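Local coordinates for 3-oxoacyl-[acyl-carrier protein] synthase (Thermus thermophilus, PDB 1UB7) that probably catalyses the first condensation of bacterial fatty acid synthesis, joining an acetyl group from acetyl-CoA to malonyl-ACP, at residues A[2-6]-A[171-175]; A[229-235]-A[313-317]; A[240-246]-A[299-305]. One frame throughout, in Å; residues are numbered along the deposited sequence.

All three contacts reach the sheet whose strands are ordered 172-180, 311-318, 300-307, 242-245. Contact 1 meets its edge strand 172-180 from the other sheet, contact 2 lays the end of helix 211-233 on strand 311-318, and contact 3 pairs the last two strands. Centres of contacts 1 and 2 lie about 12 Å apart, those of 2 and 3 about 9 Å. A probable hydrogen bond, R174 N to V316 O (2.7 Å), joins contacts 1 and 2; probable hydrogen bonds A315 N to L303 O and S305 N to A313 O (both 2.7 Å) join contacts 2 and 3. Contact 3 ends at H246, a predicted active-site residue whose side chain lies about 10 Å from that of A314 in contact 2.

Contact 1 (A[2-6]-A[171-175]); sequences SGILA and YGFRS
The first residues of two strands meet at a seam between sheets and then run apart: 3-6 starts the edge strand of one sheet, 172-175 that of the other. The segment axes approach to 5.7 Å at 154°, G3 CA lying 3.8 Å from G172 CA. One direct hydrogen bond joins them, F173 N to S2 O at 2.7 Å. Water 1 adds a bridge, accepting from S2 N (2.8 Å) and donating to F173 O (2.6 Å). G172 (phi 108°, psi -166°) needs to be glycine: at these angles a CB would jam against Y171 O, and it would clash with S2 O, already 3.1 Å from G172 CA. F173 (chi1 m) brings its ring up against S2, G3 and I4, CD2 3.6 Å from S2 OG and CZ 4.3 Å from I4 CG1; L117 of helix 112-125 touches it too. S2 OG (chi1 p) bonds to H121 of that helix. G3 and L5 pair with G165 and V163 of the neighbouring strand, while R174 and S175 form a classic beta bulge opposite V316. A single direct bond, a water and two glycines imply close backbone approach at one point, not a continuous sheet.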
loop_
_atom_site.group_PDB
_atom_site.type_symbol
_atom_site.label_atom_id
_atom_site.label_comp_id
_atom_site.label_asym_id
_atom_site.label_seq_id
_atom_site.Cartn_x
_atom_site.Cartn_y
_atom_site.Cartn_z
ATOM N N SER A 2 19.367 -8.242 -3.896
ATOM C CA SER A 2 19.336 -6.770 -4.132
ATOM C C SER A 2 19.907 -6.036 -2.931
ATOM O O SER A 2 20.138 -6.631 -1.875
ATOM C CB SER A 2 17.898 -6.297 -4.375
ATOM O OG SER A 2 17.163 -6.248 -3.165
ATOM N N GLY A 3 20.135 -4.739 -3.100
ATOM C CA GLY A 3 20.671 -3.929 -2.022
ATOM C C GLY A 3 20.312 -2.468 -2.210
ATOM O O GLY A 3 19.615 -2.115 -3.168
ATOM N N ILE A 4 20.785 -1.618 -1.297
ATOM C CA ILE A 4 20.521 -0.187 -1.361
ATOM C C ILE A 4 21.601 0.550 -2.148
ATOM O O ILE A 4 22.744 0.651 -1.718
ATOM C CB ILE A 4 20.398 0.403 0.055
ATOM C CG1 ILE A 4 19.019 0.056 0.615
ATOM C CG2 ILE A 4 20.599 1.918 0.029
ATOM C CD1 ILE A 4 18.834 0.412 2.056
ATOM N N LEU A 5 21.217 1.070 -3.308
ATOM C CA LEU A 5 22.126 1.780 -4.183
ATOM C C LEU A 5 22.272 3.268 -3.852
ATOM O O LEU A 5 23.285 3.889 -4.194
ATOM C CB LEU A 5 21.650 1.634 -5.625
ATOM C CG LEU A 5 21.330 0.230 -6.131
ATOM C CD1 LEU A 5 20.881 0.323 -7.582
ATOM C CD2 LEU A 5 22.544 -0.676 -5.987
ATOM N N ALA A 6 21.269 3.850 -3.203
ATOM C CA ALA A 6 21.313 5.272 -2.869
ATOM C C ALA A 6 20.368 5.553 -1.710
ATOM O O ALA A 6 19.401 4.811 -1.496
ATOM C CB ALA A 6 20.906 6.110 -4.083
ATOM N N TYR A 171 27.109 -8.414 -1.324
ATOM C CA TYR A 171 26.414 -7.306 -0.669
ATOM C C TYR A 171 24.906 -7.369 -0.858
ATOM O O TYR A 171 24.400 -8.130 -1.697
ATOM C CB TYR A 171 26.901 -5.961 -1.209
ATOM C CG TYR A 171 28.395 -5.776 -1.147
ATOM C CD1 TYR A 171 29.230 -6.363 -2.099
ATOM C CD2 TYR A 171 28.981 -5.051 -0.114
ATOM C CE1 TYR A 171 30.618 -6.231 -2.019
ATOM C CE2 TYR A 171 30.361 -4.915 -0.024
ATOM C CZ TYR A 171 31.175 -5.508 -0.979
ATOM O OH TYR A 171 32.541 -5.380 -0.889
ATOM N N GLY A 172 24.196 -6.559 -0.076
ATOM C CA GLY A 172 22.758 -6.499 -0.196
ATOM C C GLY A 172 21.968 -7.121 0.932
ATOM O O GLY A 172 22.500 -7.415 2.007
ATOM N N PHE A 173 20.679 -7.314 0.675
ATOM C CA PHE A 173 19.788 -7.893 1.665
ATOM C C PHE A 173 20.071 -9.380 1.918
ATOM O O PHE A 173 20.217 -10.174 0.979
ATOM C CB PHE A 173 18.354 -7.673 1.217
ATOM C CG PHE A 173 17.890 -6.257 1.392
ATOM C CD1 PHE A 173 17.715 -5.723 2.672
ATOM C CD2 PHE A 173 17.647 -5.441 0.282
ATOM C CE1 PHE A 173 17.306 -4.400 2.842
ATOM C CE2 PHE A 173 17.240 -4.119 0.445
ATOM C CZ PHE A 173 17.068 -3.595 1.728
ATOM N N ARG A 174 20.155 -9.750 3.191
ATOM C CA ARG A 174 20.435 -11.130 3.546
ATOM C C ARG A 174 19.228 -11.809 4.165
ATOM O O ARG A 174 19.107 -13.030 4.120
ATOM C CB ARG A 174 21.626 -11.195 4.504
ATOM C CG ARG A 174 22.887 -10.586 3.921
ATOM C CD ARG A 174 24.103 -10.900 4.759
ATOM N NE ARG A 174 24.352 -12.335 4.804
ATOM C CZ ARG A 174 25.416 -12.891 5.371
ATOM N NH1 ARG A 174 26.337 -12.127 5.943
ATOM N NH2 ARG A 174 25.558 -14.211 5.368
ATOM N N SER A 175 18.331 -11.017 4.739
ATOM C CA SER A 175 17.137 -11.576 5.350
ATOM C C SER A 175 16.083 -10.525 5.630
ATOM O O SER A 175 16.362 -9.323 5.656
ATOM C CB SER A 175 17.488 -12.272 6.666
ATOM O OG SER A 175 17.953 -11.328 7.617
HETATM O O HOH W 1 19.761 -9.753 -1.560
#

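Contact 2 (A[229-235]-A[313-317]); sequences AIEKAGL and AAAVL
Small side chains let the C-terminal end of helix 211-233 settle closely on strand 311-318. The axes of helix 229-233 and strand 313-317 come within 7.7 Å and cross at -39°, the two running in roughly the same direction; the nearest CA pair is A229 and A315, 6.0 Å apart. V316 is the main bump. Its CA-CB bond points to the helix, and with chi1 at t its two methyls enter a hollow made by A229, I230, A233 and L235. V316 CG2 lies 4.1 Å from A229 CB and 4.3 Å from I230 CG1; V316 CG1 is 3.5 Å from A233 CB and 4.0 Å from L235 CD1, and A233 CB touches both methyls. Two residues back on the strand, A314 meets the helix more lightly, its CB 4.1 Å from A229 CB. A315 and L317 point away from the helix. No hydrogen bond crosses the interface. The last turn closes with a Schellman motif at G234 (phi 84°, psi 34°): G234 N donates to E231 O (2.9 Å) and L235 N to I230 O (3.2 Å). This turn brings L235, with chi1 m and chi2 t, back over V316. S175 and L302, from the strands flanking 311-318, also touch V316. The result is helix-on-sheet packing within the layered alpha/beta architecture of the thiolase fold, here in its C-terminal half.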
loop_
_atom_site.group_PDB
_atom_site.type_symbol
_atom_site.label_atom_id
_atom_site.label_comp_id
_atom_site.label_asym_id
_atom_site.label_seq_id
_atom_site.Cartn_x
_atom_site.Cartn_y
_atom_site.Cartn_z
ATOM N N ALA A 229 16.064 -12.428 12.373
ATOM C CA ALA A 229 16.651 -11.875 11.162
ATOM C C ALA A 229 18.146 -12.165 11.103
ATOM O O ALA A 229 18.650 -12.697 10.104
ATOM C CB ALA A 229 16.414 -10.386 11.106
ATOM N N ILE A 230 18.867 -11.821 12.169
ATOM C CA ILE A 230 20.309 -12.067 12.174
ATOM C C ILE A 230 20.529 -13.553 11.916
ATOM O O ILE A 230 21.376 -13.960 11.095
ATOM C CB ILE A 230 20.947 -11.665 13.518
ATOM C CG1 ILE A 230 20.755 -10.160 13.754
ATOM C CG2 ILE A 230 22.434 -11.998 13.501
ATOM C CD1 ILE A 230 20.878 -9.727 15.206
ATOM N N GLU A 231 19.739 -14.366 12.601
ATOM C CA GLU A 231 19.848 -15.795 12.427
ATOM C C GLU A 231 19.492 -16.170 10.991
ATOM O O GLU A 231 20.254 -16.872 10.327
ATOM C CB GLU A 231 18.945 -16.524 13.433
ATOM C CG GLU A 231 18.605 -17.970 13.083
ATOM C CD GLU A 231 19.816 -18.823 12.724
ATOM O OE1 GLU A 231 19.617 -20.000 12.343
ATOM O OE2 GLU A 231 20.962 -18.331 12.818
ATOM N N LYS A 232 18.360 -15.689 10.486
ATOM C CA LYS A 232 17.975 -16.050 9.120
ATOM C C LYS A 232 19.030 -15.578 8.114
ATOM O O LYS A 232 19.201 -16.180 7.045
ATOM C CB LYS A 232 16.598 -15.468 8.767
ATOM C CG LYS A 232 15.868 -16.289 7.707
ATOM C CD LYS A 232 14.627 -15.591 7.144
ATOM C CE LYS A 232 13.519 -15.425 8.165
ATOM N NZ LYS A 232 12.296 -14.861 7.518
ATOM N N ALA A 233 19.747 -14.513 8.471
ATOM C CA ALA A 233 20.791 -13.950 7.616
ATOM C C ALA A 233 22.085 -14.777 7.579
ATOM O O ALA A 233 22.936 -14.567 6.716
ATOM C CB ALA A 233 21.107 -12.517 8.065
ATOM N N GLY A 234 22.242 -15.708 8.517
ATOM C CA GLY A 234 23.450 -16.518 8.548
ATOM C C GLY A 234 24.595 -15.832 9.287
ATOM O O GLY A 234 25.765 -15.992 8.932
ATOM N N LEU A 235 24.251 -15.072 10.325
ATOM C CA LEU A 235 25.234 -14.347 11.115
ATOM C C LEU A 235 24.856 -14.461 12.586
ATOM O O LEU A 235 23.990 -15.253 12.959
ATOM C CB LEU A 235 25.236 -12.863 10.723
ATOM C CG LEU A 235 25.463 -12.442 9.267
ATOM C CD1 LEU A 235 25.167 -10.957 9.126
ATOM C CD2 LEU A 235 26.886 -12.734 8.841
ATOM N N ALA A 313 8.733 -5.658 11.746
ATOM C CA ALA A 313 9.603 -6.108 10.674
ATOM C C ALA A 313 11.057 -5.875 11.032
ATOM O O ALA A 313 11.375 -5.028 11.863
ATOM C CB ALA A 313 9.270 -5.371 9.391
ATOM N N ALA A 314 11.933 -6.633 10.386
ATOM C CA ALA A 314 13.357 -6.534 10.614
ATOM C C ALA A 314 14.097 -7.040 9.382
ATOM O O ALA A 314 13.619 -7.931 8.673
ATOM C CB ALA A 314 13.746 -7.358 11.831
ATOM N N ALA A 315 15.274 -6.475 9.134
ATOM C CA ALA A 315 16.071 -6.874 7.988
ATOM C C ALA A 315 17.571 -6.760 8.253
ATOM O O ALA A 315 18.024 -5.958 9.074
ATOM C CB ALA A 315 15.688 -6.022 6.783
ATOM N N VAL A 316 18.332 -7.593 7.554
ATOM C CA VAL A 316 19.775 -7.597 7.655
ATOM C C VAL A 316 20.250 -7.319 6.239
ATOM O O VAL A 316 19.888 -8.032 5.293
ATOM C CB VAL A 316 20.314 -8.963 8.143
ATOM C CG1 VAL A 316 21.815 -9.064 7.873
ATOM C CG2 VAL A 316 20.041 -9.120 9.633
ATOM N N LEU A 317 21.063 -6.273 6.119
ATOM C CA LEU A 317 21.595 -5.801 4.852
ATOM C C LEU A 317 23.087 -5.565 4.953
ATOM O O LEU A 317 23.547 -4.881 5.867
ATOM C CB LEU A 317 20.920 -4.470 4.503
ATOM C CG LEU A 317 21.483 -3.611 3.374
ATOM C CD1 LEU A 317 21.237 -4.284 2.024
ATOM C CD2 LEU A 317 20.822 -2.252 3.410
#

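Contact 3 (A[240-246]-A[299-305]); sequences IRLFVPH and DHVLLVS
Parallel strands 242-245 and 300-305 pair at the edge of the sheet, their axes 4.8 Å apart at 19°. L242, F243, V244 and P245 lie level with V301, L302, L303 and V304. The hydrogen-bond ladder runs R241 N to H300 O (2.9 Å), L302 N to L242 O (3.1 Å), V244 N to L302 O (2.7 Å), V304 N to V244 O (3.2 Å) and, weakly, H246 N to V304 O (2.9 Å). P245 has no N-H. Backbone bonds link V301 and L303 to L317 and A315 of strand 311-318. On one face F243 CD2 meets L302 CD2 (3.8 Å); on the other V244 CG2 meets V301 CG1 (3.5 Å). The R241 NE to D299 OD1 salt bridge is long and purely electrostatic (3.8 Å); D299 OD2 accepts a hydrogen bond from R296 N. Helices, including 281-292 against L242 and V244, join the strands in a beta-alpha-beta crossover of the thiolase-like fold. This places H246 just past the strand end, its NE2 hydrogen-bonded to N276 OD1; both are predicted active-site residues.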
loop_
_atom_site.group_PDB
_atom_site.type_symbol
_atom_site.label_atom_id
_atom_site.label_comp_id
_atom_site.label_asym_id
_atom_site.label_seq_id
_atom_site.Cartn_x
_atom_site.Cartn_y
_atom_site.Cartn_z
ATOM N N ILE A 240 27.041 -7.957 13.468
ATOM C CA ILE A 240 26.348 -6.709 13.174
ATOM C C ILE A 240 27.102 -5.450 13.585
ATOM O O ILE A 240 27.324 -5.214 14.773
ATOM C CB ILE A 240 24.940 -6.682 13.837
ATOM C CG1 ILE A 240 24.155 -7.950 13.474
ATOM C CG2 ILE A 240 24.160 -5.473 13.349
ATOM C CD1 ILE A 240 24.013 -8.193 11.959
ATOM N N ARG A 241 27.479 -4.644 12.591
ATOM C CA ARG A 241 28.193 -3.375 12.790
ATOM C C ARG A 241 27.317 -2.307 13.465
ATOM O O ARG A 241 27.782 -1.569 14.335
ATOM C CB ARG A 241 28.702 -2.852 11.435
ATOM C CG ARG A 241 29.255 -1.421 11.429
ATOM C CD ARG A 241 30.434 -1.245 12.376
ATOM N NE ARG A 241 31.496 -2.218 12.120
ATOM C CZ ARG A 241 32.674 -2.224 12.741
ATOM N NH1 ARG A 241 32.950 -1.304 13.660
ATOM N NH2 ARG A 241 33.573 -3.159 12.451
ATOM N N LEU A 242 26.054 -2.217 13.068
ATOM C CA LEU A 242 25.165 -1.234 13.673
ATOM C C LEU A 242 23.705 -1.672 13.591
ATOM O O LEU A 242 23.245 -2.161 12.555
ATOM C CB LEU A 242 25.340 0.125 12.995
ATOM C CG LEU A 242 24.496 1.311 13.477
ATOM C CD1 LEU A 242 24.980 1.785 14.836
ATOM C CD2 LEU A 242 24.600 2.445 12.469
ATOM N N PHE A 243 22.996 -1.511 14.705
ATOM C CA PHE A 243 21.587 -1.860 14.795
ATOM C C PHE A 243 20.845 -0.559 14.635
ATOM O O PHE A 243 21.151 0.409 15.321
ATOM C CB PHE A 243 21.242 -2.465 16.159
ATOM C CG PHE A 243 21.769 -3.855 16.361
ATOM C CD1 PHE A 243 23.143 -4.103 16.376
ATOM C CD2 PHE A 243 20.894 -4.926 16.526
ATOM C CE1 PHE A 243 23.635 -5.403 16.553
ATOM C CE2 PHE A 243 21.378 -6.226 16.703
ATOM C CZ PHE A 243 22.750 -6.464 16.715
ATOM N N VAL A 244 19.871 -0.541 13.730
ATOM C CA VAL A 244 19.090 0.655 13.476
ATOM C C VAL A 244 17.639 0.311 13.708
ATOM O O VAL A 244 16.991 -0.353 12.891
ATOM C CB VAL A 244 19.289 1.152 12.036
ATOM C CG1 VAL A 244 18.782 2.582 11.907
ATOM C CG2 VAL A 244 20.763 1.062 11.659
ATOM N N PRO A 245 17.119 0.733 14.862
ATOM C CA PRO A 245 15.729 0.471 15.228
ATOM C C PRO A 245 14.804 1.628 14.924
ATOM O O PRO A 245 15.250 2.746 14.681
ATOM C CB PRO A 245 15.827 0.243 16.725
ATOM C CG PRO A 245 16.819 1.322 17.112
ATOM C CD PRO A 245 17.901 1.136 16.050
ATOM N N HIS A 246 13.509 1.345 14.946
ATOM C CA HIS A 246 12.512 2.375 14.747
ATOM C C HIS A 246 12.793 3.364 15.885
ATOM O O HIS A 246 13.050 2.950 17.009
ATOM C CB HIS A 246 11.114 1.775 14.916
ATOM C CG HIS A 246 10.012 2.784 14.867
ATOM N ND1 HIS A 246 8.775 2.563 15.436
ATOM C CD2 HIS A 246 9.951 4.015 14.304
ATOM C CE1 HIS A 246 8.002 3.613 15.227
ATOM N NE2 HIS A 246 8.691 4.508 14.542
ATOM N N ASP A 299 29.658 -3.422 5.767
ATOM C CA ASP A 299 29.107 -3.653 7.105
ATOM C C ASP A 299 27.769 -4.392 7.078
ATOM O O ASP A 299 27.020 -4.337 6.095
ATOM C CB ASP A 299 28.867 -2.336 7.851
ATOM C CG ASP A 299 30.144 -1.559 8.133
ATOM O OD1 ASP A 299 31.221 -2.185 8.323
ATOM O OD2 ASP A 299 30.051 -0.307 8.190
ATOM N N HIS A 300 27.467 -5.080 8.174
ATOM C CA HIS A 300 26.202 -5.782 8.286
ATOM C C HIS A 300 25.329 -4.908 9.158
ATOM O O HIS A 300 25.638 -4.683 10.324
ATOM C CB HIS A 300 26.391 -7.149 8.930
ATOM C CG HIS A 300 27.300 -8.046 8.156
ATOM N ND1 HIS A 300 27.169 -8.240 6.798
ATOM C CD2 HIS A 300 28.369 -8.786 8.541
ATOM C CE1 HIS A 300 28.119 -9.059 6.377
ATOM N NE2 HIS A 300 28.860 -9.404 7.415
ATOM N N VAL A 301 24.250 -4.393 8.582
ATOM C CA VAL A 301 23.346 -3.534 9.320
ATOM C C VAL A 301 22.008 -4.216 9.563
ATOM O O VAL A 301 21.471 -4.917 8.694
ATOM C CB VAL A 301 23.098 -2.219 8.564
ATOM C CG1 VAL A 301 22.386 -1.219 9.477
ATOM C CG2 VAL A 301 24.422 -1.664 8.056
ATOM N N LEU A 302 21.472 -4.015 10.758
ATOM C CA LEU A 302 20.194 -4.598 11.083
ATOM C C LEU A 302 19.185 -3.504 11.264
ATOM O O LEU A 302 19.444 -2.525 11.968
ATOM C CB LEU A 302 20.251 -5.420 12.364
ATOM C CG LEU A 302 18.827 -5.870 12.703
ATOM C CD1 LEU A 302 18.852 -7.323 13.071
ATOM C CD2 LEU A 302 18.214 -4.975 13.813
ATOM N N LEU A 303 18.030 -3.691 10.627
ATOM C CA LEU A 303 16.927 -2.744 10.696
ATOM C C LEU A 303 15.788 -3.495 11.371
ATOM O O LEU A 303 15.582 -4.685 11.101
ATOM C CB LEU A 303 16.492 -2.313 9.289
ATOM C CG LEU A 303 17.563 -1.844 8.299
ATOM C CD1 LEU A 303 16.921 -1.557 6.948
ATOM C CD2 LEU A 303 18.252 -0.591 8.833
ATOM N N VAL A 304 15.048 -2.808 12.238
ATOM C CA VAL A 304 13.950 -3.440 12.930
ATOM C C VAL A 304 12.927 -2.378 13.308
ATOM O O VAL A 304 13.296 -1.261 13.667
ATOM C CB VAL A 304 14.465 -4.195 14.203
ATOM C CG1 VAL A 304 15.123 -3.217 15.171
ATOM C CG2 VAL A 304 13.316 -4.926 14.888
ATOM N N SER A 305 11.639 -2.720 13.209
ATOM C CA SER A 305 10.572 -1.775 13.542
ATOM C C SER A 305 9.291 -2.476 13.995
ATOM O O SER A 305 9.057 -3.644 13.691
ATOM C CB SER A 305 10.271 -0.860 12.343
ATOM O OG SER A 305 9.221 0.057 12.633
#